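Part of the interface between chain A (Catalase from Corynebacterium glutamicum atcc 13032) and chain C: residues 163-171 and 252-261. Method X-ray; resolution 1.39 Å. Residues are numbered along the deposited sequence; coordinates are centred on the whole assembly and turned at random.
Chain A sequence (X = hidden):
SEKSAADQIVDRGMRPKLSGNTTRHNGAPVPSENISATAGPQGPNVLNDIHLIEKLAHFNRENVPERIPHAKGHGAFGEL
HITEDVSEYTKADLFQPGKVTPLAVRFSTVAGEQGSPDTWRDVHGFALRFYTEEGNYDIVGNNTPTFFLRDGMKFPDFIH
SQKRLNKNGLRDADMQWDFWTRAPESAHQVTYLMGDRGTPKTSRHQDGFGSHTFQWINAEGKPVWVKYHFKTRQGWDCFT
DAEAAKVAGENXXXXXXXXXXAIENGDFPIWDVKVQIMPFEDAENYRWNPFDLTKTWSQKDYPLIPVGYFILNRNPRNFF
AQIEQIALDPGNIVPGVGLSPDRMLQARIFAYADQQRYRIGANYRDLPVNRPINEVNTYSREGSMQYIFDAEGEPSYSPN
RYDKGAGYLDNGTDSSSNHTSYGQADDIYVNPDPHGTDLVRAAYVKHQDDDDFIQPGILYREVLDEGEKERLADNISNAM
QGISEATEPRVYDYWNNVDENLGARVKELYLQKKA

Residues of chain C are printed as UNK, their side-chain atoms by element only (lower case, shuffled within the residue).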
# COMPACT_ATOMS: atom_id res chain seq x y z
N LYS A 163 19.45 -9.78 -12.97
CA LYS A 163 18.41 -10.48 -12.22
C LYS A 163 17.84 -11.65 -13.04
O LYS A 163 18.60 -12.33 -13.73
CB LYS A 163 17.35 -9.50 -11.70
CG LYS A 163 17.87 -8.61 -10.56
CD LYS A 163 16.78 -7.67 -10.05
CE LYS A 163 17.04 -7.14 -8.64
NZ LYS A 163 16.91 -8.20 -7.60
N ARG A 164 16.54 -11.91 -12.97
CA ARG A 164 16.00 -13.14 -13.53
C ARG A 164 15.24 -12.93 -14.82
O ARG A 164 14.53 -11.92 -14.99
CB ARG A 164 15.11 -13.83 -12.51
CG ARG A 164 15.86 -14.14 -11.23
CD ARG A 164 14.96 -14.56 -10.07
NE ARG A 164 15.79 -14.69 -8.88
CZ ARG A 164 16.52 -15.77 -8.60
NH1 ARG A 164 16.48 -16.83 -9.39
NH2 ARG A 164 17.30 -15.78 -7.51
N LEU A 165 15.37 -13.89 -15.73
CA LEU A 165 14.59 -13.92 -16.97
C LEU A 165 13.09 -13.86 -16.65
O LEU A 165 12.62 -14.46 -15.69
CB LEU A 165 14.89 -15.20 -17.74
CG LEU A 165 16.29 -15.36 -18.31
CD1 LEU A 165 16.47 -16.75 -18.88
CD2 LEU A 165 16.54 -14.31 -19.38
N ASN A 166 12.34 -13.14 -17.48
CA ASN A 166 10.91 -13.01 -17.23
C ASN A 166 10.15 -14.33 -17.34
O ASN A 166 9.16 -14.53 -16.64
CB ASN A 166 10.28 -11.96 -18.14
CG ASN A 166 10.72 -10.55 -17.79
OD1 ASN A 166 11.16 -10.28 -16.68
ND2 ASN A 166 10.56 -9.63 -18.74
N LYS A 167 10.61 -15.23 -18.21
CA LYS A 167 9.82 -16.43 -18.46
C LYS A 167 9.88 -17.45 -17.32
O LYS A 167 8.87 -18.07 -16.99
CB LYS A 167 10.16 -17.08 -19.82
CG LYS A 167 11.54 -17.73 -19.91
CD LYS A 167 11.79 -18.25 -21.32
CE LYS A 167 13.16 -18.87 -21.43
NZ LYS A 167 13.39 -19.38 -22.81
N ASN A 168 11.05 -17.61 -16.69
CA ASN A 168 11.26 -18.75 -15.81
C ASN A 168 11.91 -18.45 -14.46
O ASN A 168 12.22 -19.36 -13.70
CB ASN A 168 12.07 -19.84 -16.54
CG ASN A 168 13.45 -19.37 -16.97
OD1 ASN A 168 13.92 -18.32 -16.55
ND2 ASN A 168 14.10 -20.16 -17.82
N GLY A 169 12.16 -17.18 -14.18
CA GLY A 169 12.75 -16.81 -12.90
C GLY A 169 14.17 -17.30 -12.68
O GLY A 169 14.59 -17.44 -11.53
N LEU A 170 14.92 -17.54 -13.76
CA LEU A 170 16.32 -17.94 -13.63
C LEU A 170 17.26 -16.80 -14.01
O LEU A 170 16.99 -16.08 -14.97
CB LEU A 170 16.63 -19.14 -14.53
CG LEU A 170 15.85 -20.42 -14.24
CD1 LEU A 170 16.24 -21.52 -15.23
CD2 LEU A 170 16.08 -20.88 -12.80
N ARG A 171 18.33 -16.62 -13.24
CA ARG A 171 19.42 -15.74 -13.67
C ARG A 171 20.09 -16.37 -14.89
O ARG A 171 19.95 -17.58 -15.13
CB ARG A 171 20.43 -15.53 -12.54
CG ARG A 171 19.82 -14.87 -11.31
CD ARG A 171 20.90 -14.53 -10.29
NE ARG A 171 21.68 -13.36 -10.69
CZ ARG A 171 22.92 -13.10 -10.30
NH1 ARG A 171 23.57 -13.94 -9.49
NH2 ARG A 171 23.53 -12.00 -10.72
N UNK C 252 21.21 -22.53 -6.45
CA UNK C 252 20.16 -22.21 -5.49
C UNK C 252 18.78 -22.45 -6.08
O UNK C 252 17.79 -22.59 -5.35
c UNK C 252 20.31 -20.77 -5.02
N UNK C 253 18.71 -22.50 -7.41
CA UNK C 253 17.46 -22.68 -8.12
C UNK C 253 17.37 -24.05 -8.79
O UNK C 253 16.69 -24.22 -9.81
o UNK C 253 16.97 -20.02 -7.35
c UNK C 253 17.38 -20.18 -8.52
c UNK C 253 17.29 -21.56 -9.16
o UNK C 253 17.87 -19.24 -9.19
N UNK C 254 18.03 -25.04 -8.19
CA UNK C 254 18.10 -26.39 -8.75
C UNK C 254 16.74 -26.98 -9.12
O UNK C 254 16.56 -27.54 -10.21
o UNK C 254 19.86 -32.52 -9.80
c UNK C 254 18.27 -29.77 -8.00
c UNK C 254 20.46 -30.21 -9.64
c UNK C 254 19.10 -28.70 -8.32
c UNK C 254 20.20 -28.94 -9.14
c UNK C 254 18.52 -31.04 -8.49
c UNK C 254 19.61 -31.25 -9.31
c UNK C 254 18.83 -27.32 -7.77
N UNK C 255 15.77 -26.86 -8.21
CA UNK C 255 14.46 -27.46 -8.44
C UNK C 255 13.62 -26.64 -9.42
O UNK C 255 12.91 -27.20 -10.26
c UNK C 255 13.74 -27.69 -7.11
o UNK C 255 12.89 -28.26 -4.50
c UNK C 255 13.77 -28.99 -4.95
n UNK C 255 14.10 -30.15 -4.38
c UNK C 255 14.54 -28.61 -6.19
N UNK C 256 13.71 -25.32 -9.32
CA UNK C 256 13.06 -24.42 -10.28
C UNK C 256 13.56 -24.73 -11.69
O UNK C 256 12.76 -24.93 -12.62
c UNK C 256 13.38 -22.96 -9.91
n UNK C 256 12.94 -17.93 -9.25
c UNK C 256 13.12 -20.50 -10.40
c UNK C 256 12.78 -21.92 -10.85
n UNK C 256 12.53 -20.18 -9.09
n UNK C 256 11.90 -18.78 -7.38
c UNK C 256 12.46 -18.96 -8.57
N UNK C 257 14.88 -24.82 -11.84
CA UNK C 257 15.47 -25.10 -13.14
C UNK C 257 15.13 -26.50 -13.63
O UNK C 257 14.85 -26.70 -14.81
c UNK C 257 19.03 -24.30 -14.50
o UNK C 257 19.56 -23.91 -13.43
c UNK C 257 16.99 -24.89 -13.09
c UNK C 257 17.67 -24.98 -14.45
o UNK C 257 19.57 -24.16 -15.61
N UNK C 258 15.13 -27.48 -12.72
CA UNK C 258 14.78 -28.84 -13.12
C UNK C 258 13.36 -28.96 -13.70
O UNK C 258 13.16 -29.62 -14.72
o UNK C 258 13.12 -31.35 -11.86
c UNK C 258 14.30 -31.15 -12.22
o UNK C 258 14.98 -32.03 -12.81
c UNK C 258 14.93 -29.81 -11.94
N UNK C 259 12.39 -28.32 -13.05
CA UNK C 259 11.00 -28.42 -13.51
C UNK C 259 10.84 -27.70 -14.85
O UNK C 259 10.19 -28.22 -15.76
c UNK C 259 8.07 -29.40 -12.96
c UNK C 259 10.01 -27.85 -12.48
c UNK C 259 7.66 -27.17 -11.86
c UNK C 259 8.53 -27.94 -12.86
N UNK C 260 11.43 -26.51 -14.97
CA UNK C 260 11.39 -25.77 -16.23
C UNK C 260 11.95 -26.62 -17.36
O UNK C 260 11.31 -26.75 -18.42
c UNK C 260 12.56 -23.86 -17.48
c UNK C 260 11.62 -23.18 -18.23
c UNK C 260 11.94 -22.63 -19.47
c UNK C 260 13.22 -22.80 -19.98
c UNK C 260 14.18 -23.48 -19.25
c UNK C 260 12.19 -24.46 -16.12
o UNK C 260 13.56 -22.27 -21.20
c UNK C 260 13.84 -24.01 -18.02
N UNK C 261 13.13 -27.19 -17.14
CA UNK C 261 13.80 -28.00 -18.15
C UNK C 261 13.01 -29.25 -18.53
O UNK C 261 12.90 -29.59 -19.71
c UNK C 261 15.20 -28.41 -17.69
c UNK C 261 16.21 -27.27 -17.78
o UNK C 261 16.00 -26.30 -18.50
n UNK C 261 17.31 -27.39 -17.05
O HOH W 1 18.51 -18.06 -6.24
O HOH W 2 11.21 -21.37 -23.05
O HOH W 3 19.02 -18.79 -11.48

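Position 252 carries a single side-chain carbon, CB, which lies 6.3 Å from Arg164(A) NH2, its nearest approach to the chain A stretch, and so touches nothing there: Ala252(C). Position 253 has two carbons, the second bearing two oxygens, a short carboxylate. One oxygen lies 2.8 Å from Arg164(A) NH1, near the guanidinium plane. The two-carbon carboxylate makes this Asp253(C), and its OD2 accepts a salt-bridge hydrogen bond with an N-H...O angle of 166°. Water 1 links the same pair, accepting from Arg164(A) NH2 and donating to Asp253(C) OD1, while water 3 joins Arg171(A) N to Asp253(C) OD2.

Position 254 opens the helix; one carbon leads to a six-carbon ring bearing an oxygen, and CA-to-CB points away from chain A. This is Tyr254(C). At 255, three carbons end in one oxygen and one nitrogen, an amide out of reach of chain A: Gln255(C).

Position 256 shows three carbons, a nitrogen, then a carbon with two more nitrogens, a guanidinium. A terminal nitrogen sits 2.9 Å from Gly169(A) O, near the guanidinium plane. The residue is Arg256(C), and NH1 donates that bond at 149°. Gly169(A) has positive phi (66°), and an ideal CB on it would fall 2.8 Å from Arg256(C) NH1, a clash.

Position 257 has three carbons, the third carrying two oxygens; its middle carbon is 3.8 Å from Leu170(A) CD1. It is Glu257(C). Position 258 repeats the shorter carboxylate, two carbons and two oxygens, without contact: Asp258(C). Position 259 holds four carbons forked at the second, also out of reach: Leu259(C).

Position 260 has one carbon, a six-carbon ring and an oxygen. Asn168(A) CB stands 4.2 Å from the ring centroid, 28° off the normal, a CH-pi contact over the face of Tyr260(C). Lys167(A) NZ lies 3.3 Å from Tyr260(C) OH, and water 2 hydrogen-bonds to both atoms. Position 261 has two carbons, the second with an oxygen and a nitrogen, and no contact within 4.5 Å: Asn261(C).

The contact uses residues 253, 256, 257 and 260, spaced as one face of a helix and its N-cap. Gly169(A) O accepts from Arg256(C) NH1 and also from Arg164(A) NH1 (2.9 Å), which brings the two NH1 atoms of Arg164(A) and Arg256(C) within 3.7 Å; the carboxylate of Asp253(C) supplies opposite charge beside this like-charged pair. Leu170(A) fills the apolar part, its CD2 3.8 Å from Arg256(C) CD and its CD1 4.4 Å from Tyr260(C) CD2. Together the two stretches bury 416 Å².

Chain C 252-261: ADYQREDLYN
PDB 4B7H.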